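Local coordinates for protein involved in catabolism of external DNA (Legionella pneumophila subsp. pneumophila, PDB 2OO3) that probably methylates the N6 position of an adenine in 23S ribosomal RNA, taking the methyl group from S-adenosyl-L-methionine, at residues T24-Y29 with T191-V196; L37-T42 with N108-Q113; D145-L150 with K176-A181; A152-P157 with K183-K188; Q208-M213 with G239-N244. All blocks are in the same frame, centred on the assembly; numbering follows the deposited sequence.

Contact 1 of 5, residues T24-Y29 with T191-V196; sequences TRLLAY and TGLYCV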
# COMPACT_ATOMS: atom_id res chain seq x y z
N THR A 24 3.32 5.77 -2.56
CA THR A 24 4.24 6.79 -3.08
C THR A 24 3.91 8.19 -2.55
O THR A 24 4.83 8.98 -2.29
CB THR A 24 4.39 6.80 -4.63
OG1 THR A 24 3.21 7.33 -5.26
CG2 THR A 24 4.73 5.39 -5.19
N ARG A 25 2.62 8.49 -2.37
CA ARG A 25 2.20 9.84 -1.93
C ARG A 25 2.55 9.98 -0.45
O ARG A 25 3.02 11.04 -0.00
CB ARG A 25 0.70 10.05 -2.17
CG ARG A 25 0.30 9.93 -3.66
CD ARG A 25 0.36 11.24 -4.45
NE ARG A 25 1.36 12.24 -4.04
CZ ARG A 25 2.49 12.50 -4.69
NH1 ARG A 25 2.86 11.83 -5.76
NH2 ARG A 25 3.29 13.44 -4.24
N LEU A 26 2.39 8.89 0.30
CA LEU A 26 2.73 8.90 1.73
C LEU A 26 4.23 9.10 1.92
O LEU A 26 4.64 9.89 2.76
CB LEU A 26 2.24 7.62 2.44
CG LEU A 26 0.70 7.48 2.46
CD1 LEU A 26 0.36 6.13 3.05
CD2 LEU A 26 0.04 8.64 3.30
N LEU A 27 5.03 8.40 1.12
CA LEU A 27 6.50 8.49 1.18
C LEU A 27 6.99 9.88 0.78
O LEU A 27 7.84 10.46 1.46
CB LEU A 27 7.15 7.43 0.29
CG LEU A 27 6.98 5.97 0.81
CD1 LEU A 27 7.43 5.05 -0.29
CD2 LEU A 27 7.76 5.70 2.07
N ALA A 28 6.41 10.43 -0.29
CA ALA A 28 6.69 11.78 -0.76
C ALA A 28 6.42 12.81 0.31
O ALA A 28 7.18 13.78 0.43
CB ALA A 28 5.90 12.11 -2.03
N TYR A 29 5.36 12.62 1.11
CA TYR A 29 5.05 13.61 2.16
C TYR A 29 6.02 13.51 3.31
O TYR A 29 6.57 14.54 3.78
CB TYR A 29 3.67 13.39 2.74
CG TYR A 29 3.35 14.37 3.87
CD1 TYR A 29 2.96 15.68 3.58
CD2 TYR A 29 3.42 13.98 5.22
CE1 TYR A 29 2.64 16.59 4.60
CE2 TYR A 29 3.10 14.87 6.26
CZ TYR A 29 2.69 16.17 5.93
OH TYR A 29 2.36 17.08 6.93
N THR A 191 1.26 8.43 17.22
CA THR A 191 1.62 9.44 16.23
C THR A 191 2.17 8.83 14.93
O THR A 191 2.47 9.56 13.98
CB THR A 191 2.64 10.47 16.76
OG1 THR A 191 3.85 9.80 17.12
CG2 THR A 191 2.06 11.26 17.98
N GLY A 192 2.27 7.50 14.89
CA GLY A 192 2.72 6.81 13.68
C GLY A 192 1.69 6.94 12.56
O GLY A 192 0.50 7.15 12.82
N LEU A 193 2.15 6.85 11.33
CA LEU A 193 1.27 6.89 10.16
C LEU A 193 1.01 5.43 9.80
O LEU A 193 1.96 4.72 9.43
CB LEU A 193 1.93 7.64 9.00
CG LEU A 193 0.99 8.18 7.90
CD1 LEU A 193 1.75 9.03 6.90
CD2 LEU A 193 0.24 7.08 7.18
N TYR A 194 -0.21 4.96 10.02
CA TYR A 194 -0.61 3.58 9.72
C TYR A 194 -1.44 3.53 8.42
O TYR A 194 -2.38 4.30 8.25
CB TYR A 194 -1.45 3.00 10.89
CG TYR A 194 -0.67 2.94 12.20
CD1 TYR A 194 0.03 1.78 12.57
CD2 TYR A 194 -0.61 4.04 13.07
CE1 TYR A 194 0.76 1.72 13.77
CE2 TYR A 194 0.14 3.98 14.30
CZ TYR A 194 0.81 2.82 14.62
OH TYR A 194 1.54 2.75 15.80
N CYS A 195 -1.06 2.65 7.50
CA CYS A 195 -1.78 2.50 6.25
C CYS A 195 -2.06 1.02 6.03
O CYS A 195 -1.14 0.22 5.82
CB CYS A 195 -0.94 3.03 5.10
SG CYS A 195 -1.77 2.92 3.52
N VAL A 196 -3.33 0.63 6.06
CA VAL A 196 -3.67 -0.78 5.85
C VAL A 196 -4.58 -0.91 4.62
O VAL A 196 -5.57 -0.17 4.48
CB VAL A 196 -4.31 -1.42 7.12
CG1 VAL A 196 -5.55 -0.66 7.56
CG2 VAL A 196 -4.62 -2.94 6.93
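In the Rossmann-like sheet expected of an S-adenosyl-L-methionine-dependent methyltransferase, Leu26 of helix 14-30 packs on strand 193-200, meeting Leu193 and Cys195. The strand bonds to 161-165 on one flank and to 237-243 on the other, so the helix lies on the face of a central strand. Alternation along it explains the choice of residues: Leu193 and Cys195 point at the helix, while Tyr194 between them points to the far face and touches helix 174-188. The closest pair of CA atoms, Leu26 and Leu193, is still 8.8 Å apart, and only side chains bridge the gap. Leu26 divides its two methyls between the two strand residues. CD2 approaches Leu193 CD1 at 4.0 Å, with the two isobutyl groups set at a slant to each other. CG of Leu193 is turned anti to its backbone N (chi1 -159°), which extends the chain from the strand toward the helix. Pro246 packs beside Leu26, and Leu193 and Cys195 also touch Ile242 of the neighbouring strand; the three touching residues, Leu26, Leu193 and Cys195, are buried. The Cys195 side chain is about 8 Å from that of Asp166, the predicted proton acceptor, which places the contact near the probable active site. At that end, Leu26 CD1 lies 3.9 Å from Cys195 SG, within packing distance of the CB of the same cysteine too.

Contact 2 of 5, residues L37-T42 with N108-Q113; sequences LFYLET and NQLRSQ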
# COMPACT_ATOMS: atom_id res chain seq x y z
N LEU A 37 13.12 8.31 9.38
CA LEU A 37 11.82 7.67 9.39
C LEU A 37 12.06 6.18 9.53
O LEU A 37 12.95 5.60 8.87
CB LEU A 37 11.08 8.01 8.06
CG LEU A 37 9.71 7.37 7.77
CD1 LEU A 37 8.61 7.91 8.70
CD2 LEU A 37 9.29 7.59 6.31
N PHE A 38 11.28 5.55 10.41
CA PHE A 38 11.18 4.09 10.42
C PHE A 38 10.09 3.66 9.43
O PHE A 38 8.94 4.13 9.51
CB PHE A 38 10.78 3.64 11.84
CG PHE A 38 10.69 2.15 12.00
CD1 PHE A 38 11.75 1.33 11.62
CD2 PHE A 38 9.57 1.57 12.58
CE1 PHE A 38 11.70 -0.03 11.78
CE2 PHE A 38 9.51 0.16 12.75
CZ PHE A 38 10.56 -0.62 12.34
N TYR A 39 10.43 2.77 8.50
CA TYR A 39 9.44 2.28 7.55
C TYR A 39 9.28 0.79 7.82
O TYR A 39 10.24 0.03 7.71
CB TYR A 39 9.91 2.53 6.11
CG TYR A 39 9.01 1.89 5.08
CD1 TYR A 39 7.79 2.51 4.71
CD2 TYR A 39 9.35 0.67 4.48
CE1 TYR A 39 6.95 1.92 3.77
CE2 TYR A 39 8.50 0.08 3.51
CZ TYR A 39 7.31 0.71 3.18
OH TYR A 39 6.45 0.17 2.25
N LEU A 40 8.08 0.39 8.21
CA LEU A 40 7.79 -1.02 8.54
C LEU A 40 6.73 -1.62 7.60
O LEU A 40 5.61 -1.09 7.49
CB LEU A 40 7.32 -1.13 10.01
CG LEU A 40 6.75 -2.46 10.48
CD1 LEU A 40 7.83 -3.55 10.40
CD2 LEU A 40 6.27 -2.30 11.89
N GLU A 41 7.09 -2.73 6.92
CA GLU A 41 6.11 -3.51 6.19
C GLU A 41 5.85 -4.82 6.87
O GLU A 41 6.79 -5.57 7.16
CB GLU A 41 6.53 -3.79 4.75
CG GLU A 41 6.37 -2.62 3.81
CD GLU A 41 6.80 -3.00 2.39
OE1 GLU A 41 7.22 -2.12 1.60
OE2 GLU A 41 6.73 -4.20 2.09
N THR A 42 4.58 -5.12 7.10
CA THR A 42 4.18 -6.37 7.78
C THR A 42 4.13 -7.57 6.80
O THR A 42 4.30 -8.71 7.19
CB THR A 42 2.78 -6.19 8.46
OG1 THR A 42 1.89 -5.58 7.51
CG2 THR A 42 2.82 -5.24 9.68
N ASN A 108 13.19 3.17 -3.27
CA ASN A 108 13.42 4.27 -4.19
C ASN A 108 13.17 5.65 -3.60
O ASN A 108 13.95 6.56 -3.86
CB ASN A 108 12.63 4.10 -5.50
CG ASN A 108 13.44 3.39 -6.55
OD1 ASN A 108 14.25 4.01 -7.26
ND2 ASN A 108 13.30 2.07 -6.61
N GLN A 109 12.12 5.81 -2.82
CA GLN A 109 11.79 7.12 -2.28
C GLN A 109 12.40 7.50 -0.92
O GLN A 109 12.48 8.70 -0.58
CB GLN A 109 10.28 7.22 -2.19
CG GLN A 109 9.66 7.73 -3.50
CD GLN A 109 8.17 7.77 -3.36
OE1 GLN A 109 7.55 6.73 -3.29
NE2 GLN A 109 7.61 8.95 -3.22
N LEU A 110 12.77 6.51 -0.13
CA LEU A 110 13.33 6.77 1.19
C LEU A 110 14.79 7.21 1.09
O LEU A 110 15.36 7.19 0.00
CB LEU A 110 13.15 5.55 2.11
CG LEU A 110 11.68 5.37 2.57
CD1 LEU A 110 11.53 4.10 3.39
CD2 LEU A 110 11.23 6.54 3.40
N ARG A 111 15.36 7.62 2.23
CA ARG A 111 16.70 8.23 2.24
C ARG A 111 17.69 7.36 3.01
O ARG A 111 17.30 6.45 3.76
CB ARG A 111 16.60 9.63 2.87
CG ARG A 111 15.56 10.43 2.14
CD ARG A 111 14.79 11.37 2.99
NE ARG A 111 14.23 10.81 4.22
CZ ARG A 111 13.80 11.59 5.21
NH1 ARG A 111 13.88 12.91 5.04
NH2 ARG A 111 13.33 11.09 6.35
N SER A 112 18.98 7.64 2.84
CA SER A 112 20.01 6.89 3.55
C SER A 112 19.83 6.96 5.05
O SER A 112 20.22 6.01 5.75
CB SER A 112 21.41 7.39 3.18
OG SER A 112 21.49 8.79 3.34
N GLN A 113 19.24 8.04 5.57
CA GLN A 113 19.07 8.15 7.04
C GLN A 113 17.91 7.31 7.60
O GLN A 113 17.76 7.16 8.80
CB GLN A 113 18.86 9.62 7.47
CG GLN A 113 17.51 10.15 6.98
CD GLN A 113 17.35 11.62 7.21
OE1 GLN A 113 17.18 12.05 8.36
NE2 GLN A 113 17.37 12.41 6.11
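Leu110 meets Leu37 and Tyr39 with its side chain at roughly right angles to both, one methyl assigned to each. CD2 touches Leu37 CD2 at 3.7 Å. CD1 reaches Tyr39 CB at 3.5 Å and comes to the base of the ring at a slant. With CG anti to the backbone N (chi1 173°), the tyrosine carries its ring past Leu110, and its hydroxyl reaches Glu41, whose OE1 accepts from Tyr39 OH at 2.5 Å. The oxygen lies in the ring plane, and the hydroxyl meets it on the anti side, 19° out of the carboxylate plane. Leu110 is the first residue to leave helical geometry after helix 102-109, and here that helix end is seated on strand 38-41 of the Rossmann-like sheet, with Leu27 of helix 14-30 alongside. Ser102, a predicted S-adenosyl-L-methionine ligand, is about 4 Å from Tyr39 between side chains. The Arg111 guanidinium turns an edge to Leu37 N; Asp114 forms a salt bridge with Arg111 NE and accepts a hydrogen bond from Leu37 N, while Lys33 O and Lys35 O take the arginine's terminal nitrogens.

Contact 3 of 5, residues D145-L150 with K176-A181; sequences DGVSKL and KEIPYA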
# COMPACT_ATOMS: atom_id res chain seq x y z
N ASP A 145 6.50 -13.41 11.16
CA ASP A 145 5.14 -12.92 11.12
C ASP A 145 5.15 -11.41 11.36
O ASP A 145 5.27 -10.96 12.51
CB ASP A 145 4.32 -13.59 12.22
CG ASP A 145 2.84 -13.32 12.07
OD1 ASP A 145 2.47 -12.25 11.55
OD2 ASP A 145 2.05 -14.21 12.46
N GLY A 146 5.01 -10.63 10.28
CA GLY A 146 5.03 -9.15 10.42
C GLY A 146 3.99 -8.56 11.37
O GLY A 146 4.27 -7.61 12.07
N VAL A 147 2.80 -9.14 11.39
CA VAL A 147 1.70 -8.65 12.23
C VAL A 147 2.07 -8.77 13.73
O VAL A 147 1.82 -7.85 14.51
CB VAL A 147 0.37 -9.37 11.87
CG1 VAL A 147 -0.79 -8.94 12.81
CG2 VAL A 147 -0.01 -9.04 10.41
N SER A 148 2.71 -9.89 14.09
CA SER A 148 3.23 -10.10 15.44
C SER A 148 4.36 -9.12 15.76
O SER A 148 4.49 -8.70 16.90
CB SER A 148 3.65 -11.57 15.64
OG SER A 148 4.94 -11.84 15.08
N LYS A 149 5.12 -8.69 14.75
CA LYS A 149 6.23 -7.73 14.96
C LYS A 149 5.83 -6.32 15.32
O LYS A 149 6.64 -5.59 15.93
CB LYS A 149 7.14 -7.66 13.73
CG LYS A 149 8.22 -8.70 13.70
CD LYS A 149 9.21 -8.49 14.83
CE LYS A 149 10.28 -9.56 14.84
NZ LYS A 149 11.10 -9.41 16.07
N LEU A 150 4.62 -5.91 14.94
CA LEU A 150 4.11 -4.59 15.31
C LEU A 150 4.36 -4.29 16.81
O LEU A 150 4.87 -3.22 17.17
CB LEU A 150 2.63 -4.48 14.98
CG LEU A 150 2.25 -4.35 13.50
CD1 LEU A 150 0.75 -4.29 13.33
CD2 LEU A 150 2.90 -3.09 12.90
N LYS A 176 -10.25 -9.69 11.58
CA LYS A 176 -10.23 -9.27 12.99
C LYS A 176 -8.84 -9.22 13.60
O LYS A 176 -8.59 -8.38 14.47
CB LYS A 176 -11.19 -10.10 13.86
CG LYS A 176 -10.97 -11.54 13.84
CD LYS A 176 -11.66 -12.18 15.05
CE LYS A 176 -11.13 -13.60 15.28
NZ LYS A 176 -11.83 -14.53 14.35
N GLU A 177 -7.93 -10.09 13.14
CA GLU A 177 -6.54 -10.04 13.64
C GLU A 177 -5.88 -8.68 13.35
O GLU A 177 -5.18 -8.12 14.17
CB GLU A 177 -5.71 -11.13 13.01
CG GLU A 177 -6.09 -12.52 13.50
CD GLU A 177 -5.49 -13.64 12.69
OE1 GLU A 177 -4.79 -13.36 11.68
OE2 GLU A 177 -5.70 -14.82 13.07
N ILE A 178 -6.09 -8.19 12.13
CA ILE A 178 -5.40 -6.99 11.66
C ILE A 178 -5.78 -5.75 12.45
O ILE A 178 -4.89 -5.10 12.98
CB ILE A 178 -5.56 -6.82 10.10
CG1 ILE A 178 -4.77 -7.92 9.39
CG2 ILE A 178 -5.16 -5.42 9.65
CD1 ILE A 178 -3.25 -7.92 9.65
N PRO A 179 -7.09 -5.43 12.56
CA PRO A 179 -7.38 -4.24 13.37
C PRO A 179 -6.98 -4.39 14.84
O PRO A 179 -6.67 -3.40 15.46
CB PRO A 179 -8.90 -4.12 13.29
CG PRO A 179 -9.25 -4.80 11.96
CD PRO A 179 -8.31 -5.99 11.97
N TYR A 180 -7.02 -5.62 15.36
CA TYR A 180 -6.57 -5.90 16.73
C TYR A 180 -5.09 -5.51 16.88
O TYR A 180 -4.73 -4.79 17.80
CB TYR A 180 -6.75 -7.37 17.08
CG TYR A 180 -6.45 -7.70 18.54
CD1 TYR A 180 -7.36 -7.40 19.53
CD2 TYR A 180 -5.24 -8.29 18.92
CE1 TYR A 180 -7.12 -7.69 20.86
CE2 TYR A 180 -4.98 -8.59 20.27
CZ TYR A 180 -5.93 -8.29 21.23
OH TYR A 180 -5.72 -8.56 22.58
N ALA A 181 -4.25 -6.00 15.96
CA ALA A 181 -2.84 -5.67 15.98
C ALA A 181 -2.57 -4.16 15.80
O ALA A 181 -1.70 -3.59 16.49
CB ALA A 181 -2.10 -6.47 14.90
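Val147 packs on Ala181 and Ile178 between two roughly parallel helices, the weakly bonded 146-153 and 174-188, neighbours on one face of the Rossmann-like sheet. Their short segments run 26° apart with axes 10.0 Å from each other, a separation bridged by side chains. Val147 CG1 comes within 3.5 Å of Ala181 CB, slightly under normal carbon contact. The other valine methyl, CG2, lies 3.5 Å from Ile178 CD1, the two side chains crossing nearly perpendicularly. Leu150, one turn on, adds CD1 at 3.9 Å from Ala181 CB. In the next shell, Ile178 is backed by Phe209 of helix 203-216, and Val147 touches His43, a predicted S-adenosyl-L-methionine ligand. Asp145 and Gly146, predicted ligands as well, begin the first helix. Asp145 is its N-cap: OD1 receives weak capping bonds from Val147 N and Ser148 N, at the start of the turn that carries Val147. The carbonyl of Asp145 is gripped too, by Lys149 N and by Ser148 OG, which meets Asp145 O on a lone pair at 2.7 Å.

Contact 4 of 5, residues A152-P157 with K183-K188; sequences ALLPPP and KNAYSK. With SO4 (sulfate ion), chain C.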
# COMPACT_ATOMS: atom_id res chain seq x y z
N ALA A 152 6.57 -5.51 18.92
CA ALA A 152 7.97 -5.46 19.36
C ALA A 152 8.74 -4.23 18.89
O ALA A 152 9.72 -3.81 19.56
CB ALA A 152 8.70 -6.72 18.88
N LEU A 153 8.32 -3.66 17.76
CA LEU A 153 9.11 -2.66 17.04
C LEU A 153 8.64 -1.24 17.22
O LEU A 153 9.29 -0.32 16.74
CB LEU A 153 9.15 -2.97 15.53
CG LEU A 153 9.76 -4.33 15.14
CD1 LEU A 153 9.66 -4.53 13.67
CD2 LEU A 153 11.21 -4.42 15.58
N LEU A 154 7.50 -1.05 17.90
CA LEU A 154 6.91 0.28 18.06
C LEU A 154 6.76 0.61 19.56
O LEU A 154 6.53 -0.32 20.36
CB LEU A 154 5.57 0.37 17.32
CG LEU A 154 5.55 0.07 15.82
CD1 LEU A 154 4.13 0.11 15.28
CD2 LEU A 154 6.41 1.07 15.03
N PRO A 155 6.99 1.88 19.96
CA PRO A 155 7.46 3.01 19.15
C PRO A 155 8.93 2.85 18.77
O PRO A 155 9.71 2.32 19.56
CB PRO A 155 7.29 4.21 20.09
CG PRO A 155 7.41 3.61 21.48
CD PRO A 155 6.83 2.24 21.38
N PRO A 156 9.30 3.29 17.55
CA PRO A 156 10.68 3.11 17.11
C PRO A 156 11.56 4.21 17.68
O PRO A 156 11.04 5.30 17.98
CB PRO A 156 10.58 3.27 15.58
CG PRO A 156 9.42 4.16 15.36
CD PRO A 156 8.47 3.99 16.55
N PRO A 157 12.88 3.96 17.81
CA PRO A 157 13.81 5.00 18.28
C PRO A 157 13.76 6.27 17.45
O PRO A 157 13.94 7.34 18.00
CB PRO A 157 15.20 4.33 18.19
CG PRO A 157 15.00 3.11 17.28
CD PRO A 157 13.57 2.69 17.50
N LYS A 183 -4.68 -1.71 16.56
CA LYS A 183 -5.11 -1.05 17.79
C LYS A 183 -4.01 -1.11 18.85
O LYS A 183 -3.71 -0.10 19.50
CB LYS A 183 -6.43 -1.65 18.32
CG LYS A 183 -6.99 -0.87 19.54
CD LYS A 183 -8.37 -1.41 19.93
CE LYS A 183 -8.74 -1.01 21.33
NZ LYS A 183 -10.07 -1.63 21.73
N ASN A 184 -3.36 -2.27 18.98
CA ASN A 184 -2.33 -2.45 20.00
C ASN A 184 -1.12 -1.56 19.70
O ASN A 184 -0.61 -0.89 20.60
CB ASN A 184 -1.85 -3.90 20.08
CG ASN A 184 -0.61 -4.07 20.96
OD1 ASN A 184 0.50 -4.41 20.48
ND2 ASN A 184 -0.78 -3.78 22.26
N ALA A 185 -0.71 -1.57 18.43
CA ALA A 185 0.41 -0.78 17.93
C ALA A 185 0.13 0.70 18.18
O ALA A 185 0.97 1.40 18.71
CB ALA A 185 0.61 -1.06 16.44
N TYR A 186 -1.06 1.15 17.81
CA TYR A 186 -1.45 2.54 17.96
C TYR A 186 -1.39 2.97 19.43
O TYR A 186 -0.97 4.10 19.73
CB TYR A 186 -2.86 2.76 17.39
CG TYR A 186 -3.32 4.20 17.47
CD1 TYR A 186 -3.01 5.12 16.46
CD2 TYR A 186 -4.07 4.64 18.56
CE1 TYR A 186 -3.43 6.42 16.55
CE2 TYR A 186 -4.51 5.93 18.64
CZ TYR A 186 -4.18 6.81 17.64
OH TYR A 186 -4.60 8.10 17.76
N SER A 187 -1.80 2.08 20.36
CA SER A 187 -1.76 2.44 21.79
C SER A 187 -0.34 2.81 22.26
O SER A 187 -0.18 3.65 23.14
CB SER A 187 -2.36 1.35 22.68
OG SER A 187 -1.54 0.19 22.72
N LYS A 188 0.68 2.18 21.66
CA LYS A 188 2.10 2.38 22.01
C LYS A 188 2.76 3.48 21.17
O LYS A 188 3.77 4.04 21.57
CB LYS A 188 2.89 1.09 21.74
CG LYS A 188 2.54 -0.10 22.62
CD LYS A 188 3.23 -1.34 22.06
CE LYS A 188 3.88 -2.11 23.19
NZ LYS A 188 5.08 -2.84 22.70
S SO4 C . -8.09 10.15 18.43
O1 SO4 C . -7.28 10.27 17.22
O2 SO4 C . -7.48 9.14 19.29
O3 SO4 C . -8.09 11.45 19.11
O4 SO4 C . -9.45 9.74 18.13
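The Pro155 ring is set against the backbone carbonyl of Lys188, with its CB, CG and CD all near that oxygen and CD closest, 3.6 Å from Lys188 O. A cis peptide bond precedes this proline. The ring of Tyr186 lies on the other side of helix 174-188, which its side chain leaves heading away from 152-157. A sulfate, probably from the crystallisation liquor, sits obliquely to that ring and is hydrogen-bonded to Ser217, Ser218, Lys219 and Lys278. Across the contact, the Lys188 chain crosses the proline at about a right angle. It then bends at chi3 (134°), bringing NZ to 3.7 Å from Leu154 O, but its hydrogen bond goes to Asn151 O of helix 146-153. Deeper in, Leu154 CD1 packs 3.9 Å from Ala185 CB, and both residues rest on Tyr194 of the sheet. Ser187 OG donates to Asn184 O at 2.6 Å, within 183-188. Here the loop leaving helix 146-153 packs on the C-terminal part of the adjacent helix 174-188, on one face of the Rossmann-like sheet.

Contact 5 of 5, residues Q208-M213 with G239-N244; sequences QFLRKM and GLWIIN
Met213 and Trp241 have the nearest CA atoms of the pair, 7.7 Å apart, where helix 208-213 lies over strand 239-243. The two segments run in almost the same direction, their axes 10° from parallel. They are separated by 10.7 Å, a gap filled by large side chains. Trp241 points at the helix and Met213 at the strand, and the two side chains slide past each other in opposite directions. Met213 CB sits over the face of the indole, 3.8 Å from the centroid of the Trp241 five-membered ring and 16° off its normal, a CH-pi contact. Bends at chi2 and chi3 fold the methionine back across the same ring: Met213 SD stands above it at 5.2 Å from the five-membered centroid, a long Met-aromatic contact, and CE returns to 3.7 Å from Trp241 CD1. At the six-membered end, Leu210 CD2 approaches Trp241 CE3 at 3.5 Å, obliquely to the ring. Ile243 CG1 lies in plane at the indole edge, and its CD1 also packs against the Met213 methyl. A water accepts from Trp241 NE1 at 2.8 Å and donates to Met213 O at 2.7 Å. Leu240 and Ile242 point to the opposite face, where they touch Cys195 and Leu193 of the neighbouring strand. Strand 237-243 is inserted antiparallel between 193-200 and 220-226, the reversed seventh strand that marks the class I methyltransferase version of the Rossmann-like fold.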
# COMPACT_ATOMS: atom_id res chain seq x y z
N GLN A 208 -17.24 -5.33 9.02
CA GLN A 208 -16.82 -5.68 10.39
C GLN A 208 -15.38 -5.24 10.67
O GLN A 208 -15.05 -4.76 11.77
CB GLN A 208 -17.00 -7.17 10.65
CG GLN A 208 -18.51 -7.57 10.78
CD GLN A 208 -18.69 -9.07 10.68
OE1 GLN A 208 -18.45 -9.79 11.65
NE2 GLN A 208 -19.09 -9.57 9.49
N PHE A 209 -14.54 -5.42 9.67
CA PHE A 209 -13.15 -4.91 9.69
C PHE A 209 -13.17 -3.39 9.87
O PHE A 209 -12.52 -2.84 10.78
CB PHE A 209 -12.47 -5.31 8.36
CG PHE A 209 -11.13 -4.65 8.10
CD1 PHE A 209 -9.95 -5.22 8.58
CD2 PHE A 209 -11.04 -3.47 7.35
CE1 PHE A 209 -8.69 -4.61 8.33
CE2 PHE A 209 -9.79 -2.85 7.11
CZ PHE A 209 -8.62 -3.42 7.59
N LEU A 210 -13.95 -2.70 9.04
CA LEU A 210 -14.00 -1.24 9.10
C LEU A 210 -14.53 -0.69 10.46
O LEU A 210 -14.07 0.36 10.93
CB LEU A 210 -14.82 -0.68 7.93
CG LEU A 210 -14.23 -0.80 6.52
CD1 LEU A 210 -15.22 -0.30 5.50
CD2 LEU A 210 -12.88 -0.04 6.41
N ARG A 211 -15.46 -1.40 11.11
CA ARG A 211 -15.98 -0.95 12.41
C ARG A 211 -14.87 -1.00 13.45
O ARG A 211 -14.72 -0.07 14.27
CB ARG A 211 -17.20 -1.78 12.86
CG ARG A 211 -17.79 -1.34 14.25
CD ARG A 211 -19.09 -2.11 14.58
NE ARG A 211 -20.20 -1.80 13.67
CZ ARG A 211 -20.97 -0.70 13.75
NH1 ARG A 211 -20.77 0.20 14.70
NH2 ARG A 211 -21.93 -0.51 12.85
N LYS A 212 -14.06 -2.05 13.42
CA LYS A 212 -12.90 -2.15 14.31
C LYS A 212 -11.85 -1.07 14.00
O LYS A 212 -11.32 -0.47 14.91
CB LYS A 212 -12.23 -3.54 14.26
CG LYS A 212 -13.14 -4.67 14.66
CD LYS A 212 -14.02 -4.31 15.85
CE LYS A 212 -13.39 -4.72 17.16
NZ LYS A 212 -14.39 -4.61 18.27
N MET A 213 -11.57 -0.82 12.72
CA MET A 213 -10.62 0.24 12.35
C MET A 213 -11.11 1.61 12.86
O MET A 213 -10.33 2.42 13.38
CB MET A 213 -10.40 0.31 10.82
CG MET A 213 -9.61 -0.88 10.25
SD MET A 213 -7.99 -1.29 11.06
CE MET A 213 -7.15 0.33 11.01
N GLY A 239 -9.80 -1.04 -0.70
CA GLY A 239 -9.63 0.26 -0.05
C GLY A 239 -8.38 0.35 0.77
O GLY A 239 -7.65 -0.66 0.92
N LEU A 240 -8.10 1.55 1.26
CA LEU A 240 -7.06 1.72 2.31
C LEU A 240 -7.58 2.59 3.45
O LEU A 240 -8.36 3.52 3.23
CB LEU A 240 -5.73 2.25 1.74
CG LEU A 240 -5.08 1.37 0.65
CD1 LEU A 240 -5.34 1.93 -0.76
CD2 LEU A 240 -3.59 1.24 0.87
N TRP A 241 -7.18 2.23 4.66
CA TRP A 241 -7.53 2.96 5.86
C TRP A 241 -6.23 3.56 6.39
O TRP A 241 -5.26 2.83 6.62
CB TRP A 241 -8.16 2.01 6.88
CG TRP A 241 -8.68 2.77 8.08
CD1 TRP A 241 -7.94 3.34 9.07
CD2 TRP A 241 -10.04 3.07 8.37
NE1 TRP A 241 -8.76 3.97 9.98
CE2 TRP A 241 -10.06 3.83 9.56
CE3 TRP A 241 -11.26 2.78 7.73
CZ2 TRP A 241 -11.25 4.31 10.14
CZ3 TRP A 241 -12.47 3.25 8.32
CH2 TRP A 241 -12.44 4.02 9.49
N ILE A 242 -6.21 4.88 6.56
CA ILE A 242 -4.98 5.56 6.98
C ILE A 242 -5.26 6.30 8.26
O ILE A 242 -6.23 7.05 8.35
CB ILE A 242 -4.42 6.54 5.87
CG1 ILE A 242 -4.09 5.74 4.59
CG2 ILE A 242 -3.16 7.24 6.37
CD1 ILE A 242 -3.99 6.53 3.33
N ILE A 243 -4.44 6.02 9.27
CA ILE A 243 -4.45 6.76 10.53
C ILE A 243 -3.31 7.78 10.51
O ILE A 243 -2.18 7.45 10.13
CB ILE A 243 -4.26 5.83 11.72
CG1 ILE A 243 -5.39 4.78 11.74
CG2 ILE A 243 -4.21 6.62 13.07
CD1 ILE A 243 -5.17 3.59 12.75
N ASN A 244 -3.64 9.00 10.90
CA ASN A 244 -2.74 10.15 10.83
C ASN A 244 -2.34 10.49 9.40
O ASN A 244 -1.16 10.64 9.10
CB ASN A 244 -1.55 9.90 11.76
CG ASN A 244 -1.99 9.84 13.23
OD1 ASN A 244 -2.89 10.59 13.65
ND2 ASN A 244 -1.38 8.96 14.00
O HOH W 1 -8.85 4.63 12.72

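All five contacts lie on or beside one mixed eight-stranded sheet of order 3-2-1-4-5-7-6-8. Contacts 1 and 2, with centres 10 Å apart, pack helix 14-30 and the end of helix 102-109 on one face; contacts 3, 4 and 5 belong to the other, where helices 146-153, 174-188 and 203-216 lie. Contacts 3 and 4 share their two helices and are 11 Å apart. Along the chain, contacts 2, 3 and 4 are nested within the loop closed by contact 1, and contact 5 follows it, joined to contact 1 through neighbouring strands 193-200 and 237-243. The sheet is thus covered on both faces, with contacts 1, 2 and 3 close to the predicted cofactor-binding residues.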